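Local coordinates for hypothetical conserved protein, GK1056 (Geobacillus kaustophilus, PDB 2QYH) that is of unknown function but, as a haloacid dehalogenase-like hydrolase, probably acts as a magnesium-dependent phosphatase, at residues V202-D207 against E213-V218; V218-A223 against K252-I257; G36-I41 against L195-K200; D11-D16 against E245-G250; Q68-E73 against R189-K194. All coordinates share one frame; numbering follows the deposited sequence.

Interaction 1 of 5, residues V202-D207 against E213-V218; sequences VYAFGD and EMLSFV
Ala204 and Val218 bury the most surface here, meeting where the end of helix 212-217 lies on strand 202-206. The helix runs nearly antiparallel to the strand (149°) with the axes 8.0 Å apart, a short spacing that suits the single methyl of Ala204. That CB is met by Val218 CG2 at 3.7 Å and by CG of Met214, a residue modelled as selenomethionine, at 3.8 Å. Val218, the first residue beyond the helix, uses both of its branches. With CG1 anti to the carbonyl carbon (chi1 -57°), CG2 falls between the backbone N and the carbonyl carbon and reaches Ala204, while CG1 touches Val202 CG1 at 3.6 Å; the two valines cross at about a right angle. An alanine in place of Val218 would lack both methyls and would probably open a gap against Val202 and Ala204 at the point where the helix ends. Farther along the strand, Gly206 has no side chain, and Leu215 CD1 lies against its backbone N at 3.7 Å. The bent end of Met214 puts CE 3.6 Å from Phe205 O. Val202 also touches Ile192 of helix 184-195, so the two helices share this face of the sheet. No hydrogen bond spans the segments: methyl and methylene groups of alanine, valine, leucine and selenomethionine hold the helix to the strand by close fit and exclusion of water, within one beta-alpha-beta unit.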
# COMPACT_ATOMS: atom_id res chain seq x y z
N VAL D 202 6.39 25.86 9.91
CA VAL D 202 5.71 24.89 9.08
C VAL D 202 6.35 24.89 7.69
O VAL D 202 6.50 25.94 7.08
CB VAL D 202 4.21 25.22 8.94
CG1 VAL D 202 3.50 24.15 8.12
CG2 VAL D 202 3.59 25.33 10.31
N TYR D 203 6.72 23.71 7.20
CA TYR D 203 7.34 23.57 5.88
C TYR D 203 6.49 22.63 5.04
O TYR D 203 5.75 21.81 5.57
CB TYR D 203 8.73 22.96 6.03
CG TYR D 203 9.67 23.77 6.87
CD1 TYR D 203 10.66 24.58 6.29
CD2 TYR D 203 9.57 23.76 8.26
CE1 TYR D 203 11.52 25.35 7.07
CE2 TYR D 203 10.42 24.53 9.05
CZ TYR D 203 11.39 25.33 8.45
OH TYR D 203 12.22 26.10 9.23
N ALA D 204 6.59 22.74 3.72
CA ALA D 204 5.84 21.86 2.83
C ALA D 204 6.57 21.67 1.50
O ALA D 204 7.20 22.59 0.99
CB ALA D 204 4.43 22.41 2.58
N PHE D 205 6.50 20.47 0.95
CA PHE D 205 7.12 20.16 -0.34
C PHE D 205 6.03 19.74 -1.31
O PHE D 205 5.28 18.81 -1.03
CB PHE D 205 8.13 19.01 -0.20
CG PHE D 205 9.42 19.40 0.45
CD1 PHE D 205 10.62 19.33 -0.26
CD2 PHE D 205 9.45 19.80 1.78
CE1 PHE D 205 11.83 19.65 0.36
CE2 PHE D 205 10.65 20.13 2.40
CZ PHE D 205 11.85 20.05 1.69
N GLY D 206 5.95 20.43 -2.44
CA GLY D 206 4.93 20.12 -3.42
C GLY D 206 5.45 20.13 -4.84
O GLY D 206 6.55 20.63 -5.12
N ASP D 207 4.65 19.61 -5.76
CA ASP D 207 5.04 19.50 -7.15
C ASP D 207 3.94 19.89 -8.13
O ASP D 207 4.22 20.40 -9.22
CB ASP D 207 5.47 18.05 -7.41
CG ASP D 207 5.65 17.74 -8.87
OD1 ASP D 207 6.65 18.22 -9.47
OD2 ASP D 207 4.80 17.02 -9.42
N GLU D 213 -1.91 26.10 -3.06
CA GLU D 213 -2.46 26.72 -1.86
C GLU D 213 -1.63 26.34 -0.64
O GLU D 213 -1.28 27.19 0.17
CB GLU D 213 -3.92 26.29 -1.66
CG GLU D 213 -4.54 26.88 -0.41
CD GLU D 213 -5.85 26.21 -0.05
OE1 GLU D 213 -5.93 24.97 -0.18
OE2 GLU D 213 -6.78 26.93 0.38
N MSE D 214 -1.31 25.06 -0.53
CA MSE D 214 -0.51 24.56 0.58
C MSE D 214 0.83 25.28 0.66
O MSE D 214 1.21 25.80 1.72
CB MSE D 214 -0.26 23.06 0.42
CG MSE D 214 0.89 22.54 1.24
SE MSE D 214 1.10 20.65 1.10
CE MSE D 214 2.21 20.53 -0.47
N LEU D 215 1.52 25.32 -0.47
CA LEU D 215 2.83 25.97 -0.57
C LEU D 215 2.85 27.45 -0.20
O LEU D 215 3.78 27.93 0.44
CB LEU D 215 3.38 25.78 -1.98
CG LEU D 215 4.67 24.97 -2.09
CD1 LEU D 215 4.50 23.64 -1.39
CD2 LEU D 215 5.02 24.78 -3.54
N SER D 216 1.82 28.19 -0.61
CA SER D 216 1.79 29.61 -0.31
C SER D 216 1.34 29.85 1.12
O SER D 216 1.66 30.88 1.72
CB SER D 216 0.86 30.33 -1.27
OG SER D 216 -0.46 29.86 -1.09
N PHE D 217 0.60 28.91 1.68
CA PHE D 217 0.10 29.06 3.04
C PHE D 217 1.12 28.84 4.14
O PHE D 217 1.16 29.59 5.11
CB PHE D 217 -1.09 28.15 3.29
CG PHE D 217 -1.50 28.10 4.73
CD1 PHE D 217 -1.20 26.99 5.51
CD2 PHE D 217 -2.13 29.19 5.32
CE1 PHE D 217 -1.52 26.96 6.86
CE2 PHE D 217 -2.46 29.18 6.67
CZ PHE D 217 -2.15 28.06 7.45
N VAL D 218 1.94 27.80 4.01
CA VAL D 218 2.92 27.50 5.04
C VAL D 218 4.05 28.51 5.13
O VAL D 218 4.26 29.30 4.22
CB VAL D 218 3.50 26.09 4.85
CG1 VAL D 218 2.37 25.07 4.85
CG2 VAL D 218 4.31 26.01 3.56

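Interaction 2 of 5, residues V218-A223 against K252-I257; sequences VGTGVA and KQLQLI
Gln255 N donates to Lys252 O at 2.8 Å, closing the last turn of the C-terminal helix next to Leu254, the residue that reaches across to Thr220 and Val222. Gln255 takes a positive phi of 64° and completes a Schellman motif, which turns the chain away just after Leu254, while that leucine points to the sheet. Leucine fits because its fork can meet two neighbours at once. CD1 touches Val222 CG2 at 3.6 Å, and CD2 lies 4.0 Å from Thr220 CG2; in both pairs the side chains come tip to tip. Thr220 and Val222 alternate with Gly221 along strand 220-223 and so present their side chains on the same face. The torsion of Thr220 (chi1 -58°) sets its methyl anti to the backbone N, and it is this carbon, not OG1, that takes the contact. Only 95 Å² is buried between the segments, by apolar touches alone. Tyr203 and Phe205 of the adjacent strand lie against Thr220 and Val222, so the leucine joins a larger apolar layer. A closing helix laid over one face of a parallel sheet in this way belongs to the Rossmann-like alpha/beta core of the haloacid dehalogenase fold.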
# COMPACT_ATOMS: atom_id res chain seq x y z
N VAL D 218 1.94 27.80 4.01
CA VAL D 218 2.92 27.50 5.04
C VAL D 218 4.05 28.51 5.13
O VAL D 218 4.26 29.30 4.22
CB VAL D 218 3.50 26.09 4.85
CG1 VAL D 218 2.37 25.07 4.85
CG2 VAL D 218 4.31 26.01 3.56
N GLY D 219 4.78 28.48 6.23
CA GLY D 219 5.88 29.40 6.40
C GLY D 219 6.88 29.30 5.27
O GLY D 219 7.27 30.31 4.69
N THR D 220 7.30 28.08 4.96
CA THR D 220 8.28 27.86 3.91
C THR D 220 7.79 26.82 2.92
O THR D 220 7.80 25.63 3.20
CB THR D 220 9.60 27.40 4.51
OG1 THR D 220 10.06 28.39 5.44
CG2 THR D 220 10.65 27.21 3.42
N GLY D 221 7.36 27.29 1.75
CA GLY D 221 6.89 26.39 0.73
C GLY D 221 8.05 26.00 -0.16
O GLY D 221 8.84 26.84 -0.58
N VAL D 222 8.15 24.70 -0.45
CA VAL D 222 9.22 24.21 -1.30
C VAL D 222 8.68 23.48 -2.52
O VAL D 222 7.94 22.50 -2.41
CB VAL D 222 10.13 23.24 -0.52
CG1 VAL D 222 11.29 22.82 -1.40
CG2 VAL D 222 10.64 23.92 0.74
N ALA D 223 9.05 23.98 -3.70
CA ALA D 223 8.64 23.37 -4.95
C ALA D 223 9.77 22.46 -5.41
O ALA D 223 10.94 22.76 -5.19
CB ALA D 223 8.39 24.44 -6.01
N LYS D 252 18.25 19.88 3.52
CA LYS D 252 19.62 20.21 3.89
C LYS D 252 19.81 21.74 3.75
O LYS D 252 20.32 22.41 4.65
CB LYS D 252 20.58 19.48 2.97
CG LYS D 252 21.96 19.24 3.55
CD LYS D 252 21.96 18.08 4.52
CE LYS D 252 23.31 17.94 5.20
NZ LYS D 252 24.43 17.82 4.22
N GLN D 253 19.37 22.27 2.62
CA GLN D 253 19.47 23.69 2.34
C GLN D 253 18.74 24.50 3.42
O GLN D 253 19.27 25.47 3.95
CB GLN D 253 18.87 24.00 0.97
CG GLN D 253 19.77 24.80 0.05
CD GLN D 253 21.14 24.17 -0.11
OE1 GLN D 253 21.26 22.99 -0.43
NE2 GLN D 253 22.18 24.96 0.11
N LEU D 254 17.51 24.08 3.73
CA LEU D 254 16.69 24.76 4.74
C LEU D 254 17.26 24.52 6.13
O LEU D 254 16.78 25.06 7.12
CB LEU D 254 15.25 24.25 4.66
CG LEU D 254 14.53 24.54 3.34
CD1 LEU D 254 13.14 23.90 3.36
CD2 LEU D 254 14.43 26.04 3.13
N GLN D 255 18.29 23.68 6.18
CA GLN D 255 18.96 23.36 7.43
C GLN D 255 18.09 22.63 8.45
O GLN D 255 18.29 22.78 9.66
CB GLN D 255 19.56 24.63 8.03
CG GLN D 255 20.54 25.30 7.08
CD GLN D 255 21.37 26.37 7.74
OE1 GLN D 255 20.83 27.33 8.30
NE2 GLN D 255 22.69 26.23 7.67
N LEU D 256 17.13 21.87 7.96
CA LEU D 256 16.28 21.09 8.84
C LEU D 256 17.08 19.82 9.11
O LEU D 256 16.82 19.09 10.05
CB LEU D 256 14.95 20.75 8.17
CG LEU D 256 13.91 21.87 8.23
CD1 LEU D 256 12.66 21.47 7.47
CD2 LEU D 256 13.57 22.18 9.69
N ILE D 257 18.08 19.59 8.26
CA ILE D 257 18.99 18.46 8.38
C ILE D 257 20.42 18.99 8.32
O ILE D 257 20.84 19.32 7.19
CB ILE D 257 18.82 17.45 7.24
CG1 ILE D 257 17.46 16.78 7.33
CG2 ILE D 257 19.94 16.42 7.31
CD1 ILE D 257 17.25 15.72 6.29

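Interaction 3 of 5, residues G36-I41 against L195-K200; sequences GVYVAI and LGIDKK
The Schellman motif that ends helix 184-195 brings Leu195 and Ile197 up to the ring of Tyr38, on strand 38-42 in the Rossmann-like core. Gly196 is the C-prime residue of that motif. Its positive phi of 76° is easy for a residue without CB, and the turn is closed by two backbone bonds, Ile197 N to Ile192 O and Gly196 N to Glu193 O. Leu195 and Ile197, which flank the glycine, both point toward the strand, so reversing the helix end also brings two apolar groups to the Tyr38 ring. Tyr38 receives them on one carbon: CD2 lies 4.3 Å from Leu195 CD1 and nearer still to Ile197. A tyrosine is at home in this partly exposed position, since its ring offers apolar carbon to the helix end while the phenol oxygen lies at the far end of the ring. Strand 38-42 follows another helix end of the same kind, with Gly36 as the residue of positive phi, and Gly36 O accepts a hydrogen bond from Arg3 NH1. Tyr38 also meets Phe72 edge-to-face, and Ile5 of the neighbouring strand touches both Tyr38 and Ile197, so the small buried area of 92 Å² is one piece of a wider cluster. No polar bond joins the segments. Ile197 holds its longer branch extended (chi2 -175°), and this carries CD1 to the edge of the Tyr38 ring, near the ring plane, 3.8 Å from CD2.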
# COMPACT_ATOMS: atom_id res chain seq x y z
N GLY D 36 13.31 15.56 16.09
CA GLY D 36 12.10 16.03 16.75
C GLY D 36 11.19 16.83 15.84
O GLY D 36 10.24 17.48 16.31
N VAL D 37 11.47 16.80 14.54
CA VAL D 37 10.65 17.52 13.57
C VAL D 37 9.52 16.59 13.12
O VAL D 37 9.75 15.43 12.80
CB VAL D 37 11.49 17.96 12.34
CG1 VAL D 37 10.60 18.65 11.31
CG2 VAL D 37 12.58 18.90 12.77
N TYR D 38 8.29 17.09 13.14
CA TYR D 38 7.15 16.29 12.74
C TYR D 38 7.11 16.12 11.22
O TYR D 38 7.37 17.06 10.47
CB TYR D 38 5.85 16.93 13.22
CG TYR D 38 5.64 16.84 14.72
CD1 TYR D 38 5.98 15.68 15.42
CD2 TYR D 38 5.10 17.91 15.43
CE1 TYR D 38 5.78 15.58 16.80
CE2 TYR D 38 4.89 17.83 16.81
CZ TYR D 38 5.24 16.66 17.49
OH TYR D 38 5.04 16.57 18.84
N VAL D 39 6.79 14.91 10.78
CA VAL D 39 6.70 14.60 9.37
C VAL D 39 5.29 14.12 9.07
O VAL D 39 4.79 13.19 9.70
CB VAL D 39 7.69 13.50 8.98
CG1 VAL D 39 7.52 13.14 7.51
CG2 VAL D 39 9.10 13.96 9.25
N ALA D 40 4.65 14.76 8.11
CA ALA D 40 3.30 14.38 7.76
C ALA D 40 3.04 14.51 6.27
O ALA D 40 3.69 15.29 5.57
CB ALA D 40 2.30 15.24 8.54
N ILE D 41 2.08 13.72 5.79
CA ILE D 41 1.69 13.75 4.40
C ILE D 41 0.42 14.58 4.28
O ILE D 41 -0.43 14.54 5.16
CB ILE D 41 1.40 12.32 3.89
CG1 ILE D 41 2.72 11.56 3.73
CG2 ILE D 41 0.60 12.37 2.59
CD1 ILE D 41 2.55 10.09 3.33
N LEU D 195 -1.77 21.42 17.17
CA LEU D 195 -0.44 21.04 17.67
C LEU D 195 0.27 22.22 18.34
O LEU D 195 1.23 22.03 19.08
CB LEU D 195 0.43 20.49 16.53
CG LEU D 195 -0.06 19.19 15.89
CD1 LEU D 195 0.92 18.74 14.81
CD2 LEU D 195 -0.20 18.11 16.96
N GLY D 196 -0.23 23.42 18.08
CA GLY D 196 0.38 24.60 18.66
C GLY D 196 1.67 24.97 17.96
O GLY D 196 2.63 25.41 18.60
N ILE D 197 1.69 24.78 16.64
CA ILE D 197 2.88 25.09 15.84
C ILE D 197 2.72 26.38 15.06
O ILE D 197 1.77 26.55 14.30
CB ILE D 197 3.19 23.94 14.85
CG1 ILE D 197 3.53 22.66 15.63
CG2 ILE D 197 4.35 24.35 13.92
CD1 ILE D 197 3.98 21.52 14.75
N ASP D 198 3.68 27.29 15.24
CA ASP D 198 3.66 28.58 14.54
C ASP D 198 3.93 28.38 13.05
O ASP D 198 4.78 27.57 12.66
CB ASP D 198 4.71 29.52 15.13
CG ASP D 198 4.36 29.98 16.54
OD1 ASP D 198 5.23 30.58 17.20
OD2 ASP D 198 3.22 29.74 16.98
N LYS D 199 3.21 29.13 12.22
CA LYS D 199 3.36 29.04 10.78
C LYS D 199 4.82 29.13 10.31
O LYS D 199 5.23 28.44 9.39
CB LYS D 199 2.51 30.12 10.12
CG LYS D 199 2.45 30.04 8.62
CD LYS D 199 1.54 31.12 8.06
CE LYS D 199 0.11 30.94 8.54
NZ LYS D 199 -0.76 32.03 8.02
N LYS D 200 5.60 29.97 10.98
CA LYS D 200 7.01 30.16 10.64
C LYS D 200 7.83 28.87 10.82
O LYS D 200 8.99 28.80 10.41
CB LYS D 200 7.62 31.27 11.50
CG LYS D 200 7.62 30.95 12.98
CD LYS D 200 8.54 31.86 13.77
CE LYS D 200 8.62 31.40 15.23
NZ LYS D 200 9.54 32.23 16.05

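Interaction 4 of 5, residues D11-D16 against E245-G250; sequences DGTLLD and EGIWYG
Ile247, in the first turn of helix 246-253, extends its longer branch into the loop that follows strand 5-8 and touches Thr13 and Leu14. Its chi1 of -72° sets CG1 anti to the carbonyl carbon, and an extended chi2 then carries CD1 out toward the loop. Two methyls, Thr13 CG2 and Leu14 CD2, each lie 3.9 Å from Ile247 CD1; CD1 is modelled too close to Thr13 O for its exact position to be relied on. Thr13 crosses the isoleucine at about a right angle. Its torsion (chi1 -55°) puts the methyl anti to the backbone N, and the methyl, rather than OG1, faces CD1. Leu14 leaves its backbone away from the helix; chi2 (176°) extends CD1 onward, and the other branch, CD2, comes back to Ile247. A threonine can give a carbon to the apolar side while keeping a hydroxyl on another, and isoleucine suits the place because its longer arm, CG1-CD1, is slender enough to reach Thr13 and Leu14. The loop is tightened by a bond from Gly12 N to Leu15 O at 2.8 Å, and the positive phi of Gly12 would bring a CB up against the preceding carbonyl oxygen. On the helix side, Glu245 stands at the N-cap, and its carbonyl O accepts from Tyr249 N. Phe8 and Phe205 also pack on Ile247, and Asp11 makes a salt bridge with Arg45. Asp9, Asp11 and Thr13 match the DxDx(T/V) pattern, so this loop after strand 5-8 is probably the active-site loop of the haloacid dehalogenase fold.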
# COMPACT_ATOMS: atom_id res chain seq x y z
N ASP D 11 2.75 11.96 -4.96
CA ASP D 11 3.32 11.85 -6.30
C ASP D 11 4.10 13.07 -6.76
O ASP D 11 3.61 14.19 -6.71
CB ASP D 11 2.23 11.57 -7.33
CG ASP D 11 1.61 10.20 -7.17
OD1 ASP D 11 2.29 9.29 -6.64
OD2 ASP D 11 0.45 10.04 -7.60
N GLY D 12 5.32 12.82 -7.23
CA GLY D 12 6.17 13.90 -7.69
C GLY D 12 6.99 14.50 -6.56
O GLY D 12 7.96 15.20 -6.81
N THR D 13 6.61 14.21 -5.32
CA THR D 13 7.33 14.74 -4.17
C THR D 13 8.03 13.63 -3.40
O THR D 13 9.24 13.65 -3.24
CB THR D 13 6.39 15.50 -3.23
OG1 THR D 13 5.70 16.52 -3.96
CG2 THR D 13 7.18 16.14 -2.09
N LEU D 14 7.27 12.65 -2.92
CA LEU D 14 7.86 11.54 -2.19
C LEU D 14 8.21 10.44 -3.18
O LEU D 14 9.22 9.75 -3.03
CB LEU D 14 6.89 10.99 -1.14
CG LEU D 14 6.62 11.82 0.11
CD1 LEU D 14 5.56 11.12 0.95
CD2 LEU D 14 7.90 12.00 0.91
N LEU D 15 7.37 10.28 -4.19
CA LEU D 15 7.58 9.26 -5.22
C LEU D 15 7.93 9.92 -6.54
O LEU D 15 7.31 10.91 -6.92
CB LEU D 15 6.32 8.42 -5.38
CG LEU D 15 5.83 7.72 -4.11
CD1 LEU D 15 4.58 6.91 -4.41
CD2 LEU D 15 6.94 6.82 -3.56
N ASP D 16 8.93 9.38 -7.23
CA ASP D 16 9.37 9.93 -8.51
C ASP D 16 8.39 9.60 -9.63
O ASP D 16 7.30 9.10 -9.37
CB ASP D 16 10.77 9.42 -8.88
CG ASP D 16 10.82 7.90 -9.02
OD1 ASP D 16 9.78 7.28 -9.35
OD2 ASP D 16 11.91 7.34 -8.81
N GLU D 245 17.53 13.61 -5.47
CA GLU D 245 17.61 13.83 -4.04
C GLU D 245 16.97 15.17 -3.68
O GLU D 245 17.40 15.85 -2.75
CB GLU D 245 19.07 13.81 -3.58
CG GLU D 245 19.85 12.60 -4.07
CD GLU D 245 21.07 12.33 -3.21
OE1 GLU D 245 21.67 13.31 -2.71
OE2 GLU D 245 21.43 11.14 -3.03
N GLY D 246 15.93 15.52 -4.44
CA GLY D 246 15.23 16.78 -4.21
C GLY D 246 14.86 17.06 -2.77
O GLY D 246 15.16 18.13 -2.23
N ILE D 247 14.20 16.10 -2.12
CA ILE D 247 13.79 16.28 -0.74
C ILE D 247 14.96 16.38 0.23
O ILE D 247 14.98 17.27 1.08
CB ILE D 247 12.84 15.17 -0.32
CG1 ILE D 247 11.50 15.42 -1.01
CG2 ILE D 247 12.69 15.14 1.20
CD1 ILE D 247 10.45 14.42 -0.71
N TRP D 248 15.93 15.48 0.11
CA TRP D 248 17.09 15.50 0.98
C TRP D 248 17.85 16.82 0.85
O TRP D 248 18.17 17.47 1.84
CB TRP D 248 18.03 14.33 0.64
CG TRP D 248 19.36 14.42 1.32
CD1 TRP D 248 20.49 15.00 0.83
CD2 TRP D 248 19.69 13.95 2.63
NE1 TRP D 248 21.51 14.93 1.75
CE2 TRP D 248 21.04 14.29 2.87
CE3 TRP D 248 18.97 13.28 3.63
CZ2 TRP D 248 21.69 13.98 4.07
CZ3 TRP D 248 19.62 12.97 4.82
CH2 TRP D 248 20.97 13.32 5.03
N TYR D 249 18.12 17.19 -0.40
CA TYR D 249 18.84 18.43 -0.69
C TYR D 249 18.10 19.63 -0.12
O TYR D 249 18.69 20.48 0.56
CB TYR D 249 19.01 18.59 -2.20
CG TYR D 249 19.74 19.85 -2.59
CD1 TYR D 249 19.05 20.97 -3.05
CD2 TYR D 249 21.13 19.93 -2.45
CE1 TYR D 249 19.73 22.15 -3.37
CE2 TYR D 249 21.81 21.10 -2.77
CZ TYR D 249 21.11 22.20 -3.23
OH TYR D 249 21.80 23.35 -3.54
N GLY D 250 16.80 19.70 -0.39
CA GLY D 250 16.01 20.81 0.10
C GLY D 250 16.06 20.93 1.61
O GLY D 250 16.33 22.01 2.14

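Interaction 5 of 5, residues Q68-E73 against R189-K194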
# COMPACT_ATOMS: atom_id res chain seq x y z
N GLN D 68 -10.47 16.87 5.22
CA GLN D 68 -11.60 16.36 6.00
C GLN D 68 -11.31 15.27 7.02
O GLN D 68 -12.20 14.91 7.80
CB GLN D 68 -12.72 15.93 5.07
CG GLN D 68 -13.60 17.10 4.65
CD GLN D 68 -12.79 18.26 4.12
OE1 GLN D 68 -12.30 18.23 3.00
NE2 GLN D 68 -12.63 19.28 4.94
N TYR D 69 -10.09 14.74 7.02
CA TYR D 69 -9.70 13.69 7.96
C TYR D 69 -8.21 13.87 8.25
O TYR D 69 -7.36 13.59 7.41
CB TYR D 69 -9.94 12.31 7.34
CG TYR D 69 -9.81 11.17 8.32
CD1 TYR D 69 -10.77 10.96 9.32
CD2 TYR D 69 -8.74 10.29 8.25
CE1 TYR D 69 -10.65 9.90 10.22
CE2 TYR D 69 -8.61 9.23 9.14
CZ TYR D 69 -9.57 9.04 10.13
OH TYR D 69 -9.42 7.99 11.00
N VAL D 70 -7.90 14.35 9.46
CA VAL D 70 -6.53 14.62 9.86
C VAL D 70 -6.09 13.78 11.04
O VAL D 70 -6.73 13.79 12.09
CB VAL D 70 -6.39 16.11 10.22
CG1 VAL D 70 -4.92 16.45 10.50
CG2 VAL D 70 -6.96 16.96 9.10
N VAL D 71 -4.98 13.07 10.88
CA VAL D 71 -4.46 12.21 11.93
C VAL D 71 -3.09 12.64 12.43
O VAL D 71 -2.22 13.02 11.64
CB VAL D 71 -4.35 10.74 11.42
CG1 VAL D 71 -3.82 9.84 12.52
CG2 VAL D 71 -5.70 10.25 10.93
N PHE D 72 -2.88 12.57 13.74
CA PHE D 72 -1.58 12.93 14.33
C PHE D 72 -1.04 11.77 15.17
O PHE D 72 -1.68 11.33 16.13
CB PHE D 72 -1.69 14.17 15.21
CG PHE D 72 -0.42 14.52 15.91
CD1 PHE D 72 0.70 14.92 15.20
CD2 PHE D 72 -0.33 14.39 17.29
CE1 PHE D 72 1.90 15.18 15.85
CE2 PHE D 72 0.87 14.65 17.95
CZ PHE D 72 1.99 15.05 17.23
N GLU D 73 0.14 11.27 14.82
CA GLU D 73 0.76 10.15 15.53
C GLU D 73 -0.23 9.01 15.76
O GLU D 73 -0.34 8.50 16.87
CB GLU D 73 1.32 10.60 16.88
CG GLU D 73 2.36 11.70 16.81
CD GLU D 73 3.13 11.87 18.12
OE1 GLU D 73 2.50 11.81 19.20
OE2 GLU D 73 4.36 12.08 18.06
N ARG D 189 -3.91 23.81 8.34
CA ARG D 189 -4.10 24.91 9.27
C ARG D 189 -4.51 24.46 10.67
O ARG D 189 -3.99 24.99 11.65
CB ARG D 189 -5.11 25.92 8.73
CG ARG D 189 -5.20 27.17 9.59
CD ARG D 189 -5.96 28.27 8.88
NE ARG D 189 -7.27 28.55 9.47
CZ ARG D 189 -8.22 27.64 9.67
NH1 ARG D 189 -8.01 26.38 9.34
NH2 ARG D 189 -9.38 28.01 10.18
N MSE D 190 -5.43 23.50 10.79
CA MSE D 190 -5.79 23.06 12.14
C MSE D 190 -4.86 22.03 12.71
O MSE D 190 -4.79 21.87 13.92
CB MSE D 190 -7.20 22.50 12.22
CG MSE D 190 -7.90 22.34 10.94
SE MSE D 190 -9.68 22.95 11.25
CE MSE D 190 -9.51 23.78 12.99
N MSE D 191 -4.18 21.31 11.84
CA MSE D 191 -3.22 20.36 12.33
C MSE D 191 -2.27 21.21 13.18
O MSE D 191 -2.04 20.92 14.36
CB MSE D 191 -2.46 19.72 11.18
CG MSE D 191 -1.17 19.07 11.62
SE MSE D 191 -1.22 17.16 11.63
CE MSE D 191 -1.88 16.87 13.41
N ILE D 192 -1.74 22.29 12.58
CA ILE D 192 -0.80 23.15 13.27
C ILE D 192 -1.42 24.00 14.38
O ILE D 192 -0.74 24.40 15.32
CB ILE D 192 -0.02 24.07 12.29
CG1 ILE D 192 -0.96 25.12 11.68
CG2 ILE D 192 0.62 23.22 11.20
CD1 ILE D 192 -0.26 26.09 10.76
N GLU D 193 -2.72 24.26 14.27
CA GLU D 193 -3.40 25.03 15.29
C GLU D 193 -3.52 24.14 16.52
O GLU D 193 -3.17 24.55 17.63
CB GLU D 193 -4.79 25.44 14.81
CG GLU D 193 -4.89 26.90 14.43
CD GLU D 193 -6.24 27.24 13.81
OE1 GLU D 193 -7.28 26.75 14.32
OE2 GLU D 193 -6.25 28.00 12.81
N LYS D 194 -3.98 22.91 16.32
CA LYS D 194 -4.14 21.95 17.40
C LYS D 194 -2.79 21.57 18.01
O LYS D 194 -2.68 21.39 19.22
CB LYS D 194 -4.84 20.68 16.92
CG LYS D 194 -6.23 20.86 16.30
CD LYS D 194 -7.24 21.43 17.28
CE LYS D 194 -8.67 21.19 16.80
NZ LYS D 194 -8.94 21.71 15.43
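This is a helix-on-sheet contact at one end of the Rossmann-like core, where helix 184-195 lies against strand 69-72 and Met191 supplies nearly all of the helix's share of the touching surface. The axes of the two short segments are 9.5 Å apart and inclined at 36°, wide enough for methionine to fill the space between them. Met191, modelled as selenomethionine, leaves the helix with CG anti to the backbone N (chi1 161°), then bends twice, so that its end turns toward the strand. SE comes to rest 3.9 Å from Val70 CG1, while CE continues to Phe72, the next residue whose side chain points to the helix. Val71, between them, points to the other face of the sheet and packs on Phe62. A flexible, unbranched chain suits a place where a compact valine and a large ring must be met together. Leu77 of strand 75-79, the antiparallel neighbour of strand 69-72, also touches both Met191 and Phe72. On the other side of the helix Arg189 and Glu193, one turn apart, form a loose salt bridge: OE2 lies 3.5 Å from NE and well out of the guanidinium plane, so charge alone holds the pair. Arg189 has a second partner in Glu186. Across the contact itself everything is apolar, and Met191 CE lies against Phe72 CB and, oblique to the ring, 3.7 Å from Phe72 CD1.

Four contacts reach one central sheet; interaction 4 joins the loop after strand 5-8 to the C-terminal helix. Interactions 1, 3 and 5 lie on one face: Val202 CG2 meets Ile192 CG2 and Ile197 CG2, both at 3.8 Å, and Leu195 CD2 meets Phe72 CD2 at 3.7 Å. Interactions 2 and 4 use the C-terminal helix on the other face. Strand 202-206 lies between the two layers, and its pairing with strand 220-223, by a probable bond from Val222 N to Ala204 O (2.7 Å), links interactions 1 and 2. Interaction 4 lies at the probable active-site loop, with Thr13 and Gly12 beside Gly206 and Asp207 of interaction 1. Interaction 5 is remote from it, the centres about 23 Å apart.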